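Long-range contact in alpha-1,2-mannosyltransferase (Ktr4), putative (Neosartorya fumigata, PDB 7BOP), which belongs to the GT-A clan of glycosyltransferases and holds guanosine-5'-diphosphate and a manganese ion in its pocket: residues E79-E91 with E112-A124. Numbering follows the deposited sequence.
Sequences ELEDLISTMKDLE and EEFKKRTQAETKA. With GDP (guanosine-5'-diphosphate), chain H.
The Phe114 ring carries the methyl CG2 of Thr118 on one face, displaced toward the rim, while Leu80 CD1 and Leu83 CD2 approach it obliquely, Leu83 CD2 lying 3.4 Å from Phe114 CZ. The Arg117 guanidinium has Ile84 CG1 over one face and the Glu81 carboxylate at its edge. These groups join two nearly parallel helices, their axes 10.2 Å apart at 17°, that follow consecutive parallel strands, 69-74 and 102-106, in the Rossmann-like α/β part of this GT-A fold. Packing is knobs-into-holes: Leu80 sits among Glu113, Phe114, Arg117 and Thr118, and Thr118 in turn among Leu80, Leu83, Ile84 and Met87. Strand 102-106 borders the same core, with Phe104 against Leu83 and Trp102 against Met87.

Two salt bridges run along the outer side. Arg117, bent at chi2 and chi3, folds back so that NH1 meets Glu81 OE1 at 2.9 Å, almost straight (170°) and in the guanidinium plane, though above the carboxylate plane. Lys88, extended until a final turn at chi4 (-65°), brings NZ to the syn side of Glu121 OE1 at 3.1 Å, tilted out of the carboxylate plane. The aliphatic part of Glu121 lies across Ile84, and Met87 CE comes 3.3 Å from Thr118 O.

Thr118 OG1 donates to Phe114 O. At the GDP end, Glu79 occupies the N-cap position of helix 80-98; its OE1 accepts from the ribose O2' of GDP at 2.6 Å, and OE2 pairs with Arg76. At the far end Glu91 OE2 is gripped by Asn95, Trp102 and Thr122, whose OG1 donates from above the carboxylate plane at 2.6 Å and accepts from Ala124 N in an ST turn.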
loop_
_atom_site.group_PDB
_atom_site.type_symbol
_atom_site.label_atom_id
_atom_site.label_comp_id
_atom_site.label_asym_id
_atom_site.label_seq_id
_atom_site.Cartn_x
_atom_site.Cartn_y
_atom_site.Cartn_z
ATOM N N GLU A 79 -1.372 -16.709 -10.506
ATOM C CA GLU A 79 -0.872 -15.385 -10.910
ATOM C C GLU A 79 0.624 -15.380 -11.238
ATOM O O GLU A 79 1.217 -14.315 -11.414
ATOM C CB GLU A 79 -1.180 -14.356 -9.807
ATOM C CG GLU A 79 -2.671 -14.205 -9.536
ATOM C CD GLU A 79 -2.983 -13.366 -8.310
ATOM O OE1 GLU A 79 -2.401 -13.599 -7.226
ATOM O OE2 GLU A 79 -3.856 -12.492 -8.423
ATOM N N LEU A 80 1.221 -16.566 -11.375
ATOM C CA LEU A 80 2.654 -16.700 -11.579
ATOM C C LEU A 80 3.191 -15.874 -12.741
ATOM O O LEU A 80 4.163 -15.137 -12.572
ATOM C CB LEU A 80 3.027 -18.182 -11.766
ATOM C CG LEU A 80 4.493 -18.521 -12.025
ATOM C CD1 LEU A 80 5.401 -17.937 -10.954
ATOM C CD2 LEU A 80 4.651 -20.033 -12.108
ATOM N N GLU A 81 2.578 -15.984 -13.916
ATOM C CA GLU A 81 3.087 -15.244 -15.082
ATOM C C GLU A 81 3.089 -13.722 -14.851
ATOM O O GLU A 81 4.051 -13.038 -15.200
ATOM C CB GLU A 81 2.310 -15.592 -16.360
ATOM C CG GLU A 81 2.497 -17.026 -16.856
ATOM C CD GLU A 81 3.933 -17.380 -17.226
ATOM O OE1 GLU A 81 4.243 -18.592 -17.252
ATOM O OE2 GLU A 81 4.761 -16.469 -17.485
ATOM N N ASP A 82 2.020 -13.208 -14.257
ATOM C CA ASP A 82 1.944 -11.776 -13.930
ATOM C C ASP A 82 2.945 -11.389 -12.836
ATOM O O ASP A 82 3.517 -10.298 -12.887
ATOM C CB ASP A 82 0.524 -11.390 -13.517
ATOM C CG ASP A 82 -0.455 -11.389 -14.692
ATOM O OD1 ASP A 82 -0.030 -11.259 -15.850
ATOM O OD2 ASP A 82 -1.666 -11.494 -14.446
ATOM N N LEU A 83 3.154 -12.271 -11.858
ATOM C CA LEU A 83 4.192 -12.055 -10.845
ATOM C C LEU A 83 5.578 -11.955 -11.490
ATOM O O LEU A 83 6.347 -11.035 -11.194
ATOM C CB LEU A 83 4.171 -13.161 -9.776
ATOM C CG LEU A 83 5.235 -13.053 -8.671
ATOM C CD1 LEU A 83 5.038 -11.800 -7.827
ATOM C CD2 LEU A 83 5.215 -14.282 -7.789
ATOM N N ILE A 84 5.887 -12.880 -12.395
ATOM C CA ILE A 84 7.180 -12.870 -13.102
ATOM C C ILE A 84 7.420 -11.542 -13.859
ATOM O O ILE A 84 8.517 -10.993 -13.788
ATOM C CB ILE A 84 7.327 -14.084 -14.071
ATOM C CG1 ILE A 84 7.327 -15.431 -13.318
ATOM C CG2 ILE A 84 8.571 -13.957 -14.947
ATOM C CD1 ILE A 84 8.394 -15.623 -12.268
ATOM N N SER A 85 6.414 -11.026 -14.572
ATOM C CA SER A 85 6.532 -9.715 -15.228
ATOM C C SER A 85 6.922 -8.618 -14.230
ATOM O O SER A 85 7.802 -7.807 -14.489
ATOM C CB SER A 85 5.214 -9.320 -15.896
ATOM O OG SER A 85 4.916 -10.209 -16.946
ATOM N N THR A 86 6.262 -8.623 -13.085
ATOM C CA THR A 86 6.544 -7.661 -12.034
ATOM C C THR A 86 7.958 -7.794 -11.467
ATOM O O THR A 86 8.656 -6.800 -11.303
ATOM C CB THR A 86 5.511 -7.787 -10.912
ATOM O OG1 THR A 86 4.218 -7.471 -11.452
ATOM C CG2 THR A 86 5.859 -6.860 -9.746
ATOM N N MET A 87 8.363 -9.024 -11.173
ATOM C CA MET A 87 9.713 -9.301 -10.676
ATOM C C MET A 87 10.778 -8.790 -11.642
ATOM O O MET A 87 11.749 -8.175 -11.214
ATOM C CB MET A 87 9.898 -10.798 -10.451
ATOM C CG MET A 87 9.142 -11.362 -9.269
ATOM S SD MET A 87 9.580 -13.090 -8.944
ATOM C CE MET A 87 11.232 -12.904 -8.287
ATOM N N LYS A 88 10.582 -9.022 -12.945
ATOM C CA LYS A 88 11.523 -8.542 -13.964
ATOM C C LYS A 88 11.714 -7.029 -13.883
ATOM O O LYS A 88 12.836 -6.540 -13.966
ATOM C CB LYS A 88 11.079 -8.926 -15.379
ATOM C CG LYS A 88 11.316 -10.390 -15.722
ATOM C CD LYS A 88 10.778 -10.715 -17.113
ATOM C CE LYS A 88 10.960 -12.187 -17.463
ATOM N NZ LYS A 88 12.400 -12.556 -17.562
ATOM N N ASP A 89 10.614 -6.299 -13.713
ATOM C CA ASP A 89 10.678 -4.838 -13.610
ATOM C C ASP A 89 11.382 -4.400 -12.337
ATOM O O ASP A 89 12.238 -3.513 -12.373
ATOM C CB ASP A 89 9.272 -4.215 -13.632
ATOM C CG ASP A 89 8.685 -4.067 -15.038
ATOM O OD1 ASP A 89 9.299 -4.480 -16.046
ATOM O OD2 ASP A 89 7.589 -3.480 -15.125
ATOM N N LEU A 90 11.000 -4.991 -11.208
ATOM C CA LEU A 90 11.566 -4.571 -9.927
ATOM C C LEU A 90 13.052 -4.924 -9.834
ATOM O O LEU A 90 13.872 -4.120 -9.364
ATOM C CB LEU A 90 10.766 -5.131 -8.746
ATOM C CG LEU A 90 11.128 -4.557 -7.365
ATOM C CD1 LEU A 90 11.326 -3.049 -7.400
ATOM C CD2 LEU A 90 10.060 -4.922 -6.357
ATOM N N GLU A 91 13.400 -6.103 -10.341
ATOM C CA GLU A 91 14.803 -6.512 -10.434
ATOM C C GLU A 91 15.621 -5.596 -11.355
ATOM O O GLU A 91 16.668 -5.085 -10.948
ATOM C CB GLU A 91 14.893 -7.979 -10.880
ATOM C CG GLU A 91 14.467 -8.960 -9.790
ATOM C CD GLU A 91 15.530 -9.156 -8.715
ATOM O OE1 GLU A 91 16.719 -8.959 -9.031
ATOM O OE2 GLU A 91 15.189 -9.489 -7.552
ATOM N N GLU A 112 5.813 -26.369 -7.092
ATOM C CA GLU A 112 7.229 -26.431 -7.451
ATOM C C GLU A 112 7.545 -25.561 -8.669
ATOM O O GLU A 112 8.616 -24.967 -8.729
ATOM C CB GLU A 112 7.684 -27.883 -7.680
ATOM C CG GLU A 112 7.641 -28.741 -6.421
ATOM C CD GLU A 112 8.505 -28.186 -5.294
ATOM O OE1 GLU A 112 9.668 -27.816 -5.563
ATOM O OE2 GLU A 112 8.020 -28.105 -4.144
ATOM N N GLU A 113 6.617 -25.479 -9.623
ATOM C CA GLU A 113 6.764 -24.580 -10.775
ATOM C C GLU A 113 6.882 -23.100 -10.324
ATOM O O GLU A 113 7.720 -22.359 -10.835
ATOM C CB GLU A 113 5.581 -24.745 -11.738
ATOM C CG GLU A 113 5.731 -24.044 -13.093
ATOM C CD GLU A 113 4.407 -23.866 -13.845
ATOM O OE1 GLU A 113 4.404 -23.182 -14.890
ATOM O OE2 GLU A 113 3.357 -24.395 -13.407
ATOM N N PHE A 114 6.041 -22.693 -9.374
ATOM C CA PHE A 114 6.087 -21.334 -8.810
ATOM C C PHE A 114 7.466 -21.041 -8.209
ATOM O O PHE A 114 8.064 -20.002 -8.487
ATOM C CB PHE A 114 4.994 -21.150 -7.744
ATOM C CG PHE A 114 4.920 -19.750 -7.178
ATOM C CD1 PHE A 114 5.776 -19.344 -6.151
ATOM C CD2 PHE A 114 3.984 -18.837 -7.665
ATOM C CE1 PHE A 114 5.706 -18.056 -5.629
ATOM C CE2 PHE A 114 3.916 -17.550 -7.150
ATOM C CZ PHE A 114 4.773 -17.162 -6.134
ATOM N N LYS A 115 7.967 -21.968 -7.396
ATOM C CA LYS A 115 9.263 -21.787 -6.742
ATOM C C LYS A 115 10.410 -21.682 -7.744
ATOM O O LYS A 115 11.282 -20.827 -7.592
ATOM C CB LYS A 115 9.545 -22.914 -5.750
ATOM C CG LYS A 115 8.599 -22.938 -4.570
ATOM C CD LYS A 115 8.756 -24.208 -3.761
ATOM C CE LYS A 115 7.691 -24.284 -2.690
ATOM N NZ LYS A 115 7.873 -25.492 -1.850
ATOM N N LYS A 116 10.405 -22.539 -8.762
ATOM C CA LYS A 116 11.478 -22.556 -9.761
ATOM C C LYS A 116 11.478 -21.283 -10.614
ATOM O O LYS A 116 12.522 -20.670 -10.824
ATOM C CB LYS A 116 11.362 -23.799 -10.661
ATOM C CG LYS A 116 12.264 -23.805 -11.894
ATOM C CD LYS A 116 12.103 -25.083 -12.715
ATOM C CE LYS A 116 12.886 -26.252 -12.129
ATOM N NZ LYS A 116 14.365 -26.061 -12.215
ATOM N N ARG A 117 10.303 -20.911 -11.112
ATOM C CA ARG A 117 10.167 -19.753 -11.985
ATOM C C ARG A 117 10.510 -18.436 -11.265
ATOM O O ARG A 117 11.166 -17.582 -11.840
ATOM C CB ARG A 117 8.753 -19.688 -12.561
ATOM C CG ARG A 117 8.408 -20.820 -13.523
ATOM C CD ARG A 117 9.110 -20.683 -14.852
ATOM N NE ARG A 117 8.998 -19.338 -15.416
ATOM C CZ ARG A 117 7.901 -18.818 -15.968
ATOM N NH1 ARG A 117 6.758 -19.506 -16.042
ATOM N NH2 ARG A 117 7.948 -17.579 -16.442
ATOM N N THR A 118 10.077 -18.289 -10.012
ATOM C CA THR A 118 10.369 -17.076 -9.232
ATOM C C THR A 118 11.856 -16.930 -8.877
ATOM O O THR A 118 12.446 -15.868 -9.098
ATOM C CB THR A 118 9.499 -16.982 -7.955
ATOM O OG1 THR A 118 9.601 -18.184 -7.175
ATOM C CG2 THR A 118 8.045 -16.736 -8.322
ATOM N N GLN A 119 12.473 -17.995 -8.368
ATOM C CA GLN A 119 13.905 -17.965 -8.024
ATOM C C GLN A 119 14.792 -17.719 -9.253
ATOM O O GLN A 119 15.846 -17.103 -9.137
ATOM C CB GLN A 119 14.317 -19.251 -7.274
ATOM C CG GLN A 119 15.753 -19.287 -6.761
ATOM C CD GLN A 119 16.066 -18.217 -5.723
ATOM O OE1 GLN A 119 15.800 -18.393 -4.538
ATOM N NE2 GLN A 119 16.667 -17.112 -6.163
ATOM N N ALA A 120 14.337 -18.149 -10.431
ATOM C CA ALA A 120 15.033 -17.882 -11.696
ATOM C C ALA A 120 15.115 -16.397 -12.094
ATOM O O ALA A 120 15.957 -16.026 -12.905
ATOM C CB ALA A 120 14.389 -18.684 -12.826
ATOM N N GLU A 121 14.257 -15.551 -11.526
ATOM C CA GLU A 121 14.225 -14.131 -11.868
ATOM C C GLU A 121 15.037 -13.226 -10.943
ATOM O O GLU A 121 15.015 -12.005 -11.112
ATOM C CB GLU A 121 12.769 -13.652 -11.888
ATOM C CG GLU A 121 11.902 -14.330 -12.937
ATOM C CD GLU A 121 12.390 -14.136 -14.362
ATOM O OE1 GLU A 121 13.111 -13.155 -14.642
ATOM O OE2 GLU A 121 12.036 -14.957 -15.223
ATOM N N THR A 122 15.742 -13.797 -9.970
ATOM C CA THR A 122 16.476 -12.989 -9.001
ATOM C C THR A 122 17.714 -13.734 -8.531
ATOM O O THR A 122 17.717 -14.966 -8.476
ATOM C CB THR A 122 15.582 -12.610 -7.794
ATOM O OG1 THR A 122 16.310 -11.790 -6.880
ATOM C CG2 THR A 122 15.085 -13.828 -7.041
ATOM N N LYS A 123 18.757 -12.981 -8.202
ATOM C CA LYS A 123 19.955 -13.544 -7.569
ATOM C C LYS A 123 19.789 -13.630 -6.066
ATOM O O LYS A 123 20.579 -14.299 -5.403
ATOM C CB LYS A 123 21.188 -12.702 -7.889
ATOM C CG LYS A 123 21.443 -12.487 -9.374
ATOM C CD LYS A 123 22.759 -11.765 -9.642
ATOM C CE LYS A 123 22.895 -10.397 -8.949
ATOM N NZ LYS A 123 21.812 -9.424 -9.265
ATOM N N ALA A 124 18.787 -12.936 -5.511
ATOM C CA ALA A 124 18.565 -12.958 -4.065
ATOM C C ALA A 124 17.873 -14.241 -3.640
ATOM O O ALA A 124 17.311 -14.958 -4.466
ATOM C CB ALA A 124 17.745 -11.753 -3.628
HETATM P PB GDP H . -6.877 -5.629 -6.355
HETATM O O1B GDP H . -7.680 -5.809 -7.611
HETATM O O2B GDP H . -5.408 -5.241 -6.593
HETATM O O3B GDP H . -7.543 -4.820 -5.259
HETATM O O3A GDP H . -6.883 -7.148 -5.773
HETATM P PA GDP H . -5.858 -8.333 -6.194
HETATM O O1A GDP H . -6.631 -9.492 -6.777
HETATM O O2A GDP H . -4.666 -7.702 -6.950
HETATM O "O5'" GDP H . -5.446 -8.768 -4.701
HETATM C "C5'" GDP H . -4.555 -7.973 -3.918
HETATM C "C4'" GDP H . -3.300 -8.773 -3.578
HETATM O "O4'" GDP H . -3.666 -9.903 -2.781
HETATM C "C3'" GDP H . -2.582 -9.361 -4.785
HETATM O "O3'" GDP H . -1.183 -9.426 -4.462
HETATM C "C2'" GDP H . -3.192 -10.743 -4.956
HETATM O "O2'" GDP H . -2.286 -11.660 -5.570
HETATM C "C1'" GDP H . -3.501 -11.122 -3.511
HETATM N N9 GDP H . -4.699 -11.954 -3.244
HETATM C C8 GDP H . -6.017 -11.615 -3.322
HETATM N N7 GDP H . -6.793 -12.654 -2.932
HETATM C C5 GDP H . -5.976 -13.670 -2.588
HETATM C C6 GDP H . -6.126 -15.054 -2.089
HETATM O O6 GDP H . -7.266 -15.509 -1.906
HETATM N N1 GDP H . -5.017 -15.784 -1.844
HETATM C C2 GDP H . -3.770 -15.282 -2.034
HETATM N N2 GDP H . -2.676 -16.046 -1.783
HETATM N N3 GDP H . -3.564 -14.025 -2.500
HETATM C C4 GDP H . -4.603 -13.198 -2.779
HETATM O O HOH W 1 18.979 -10.070 -7.997
#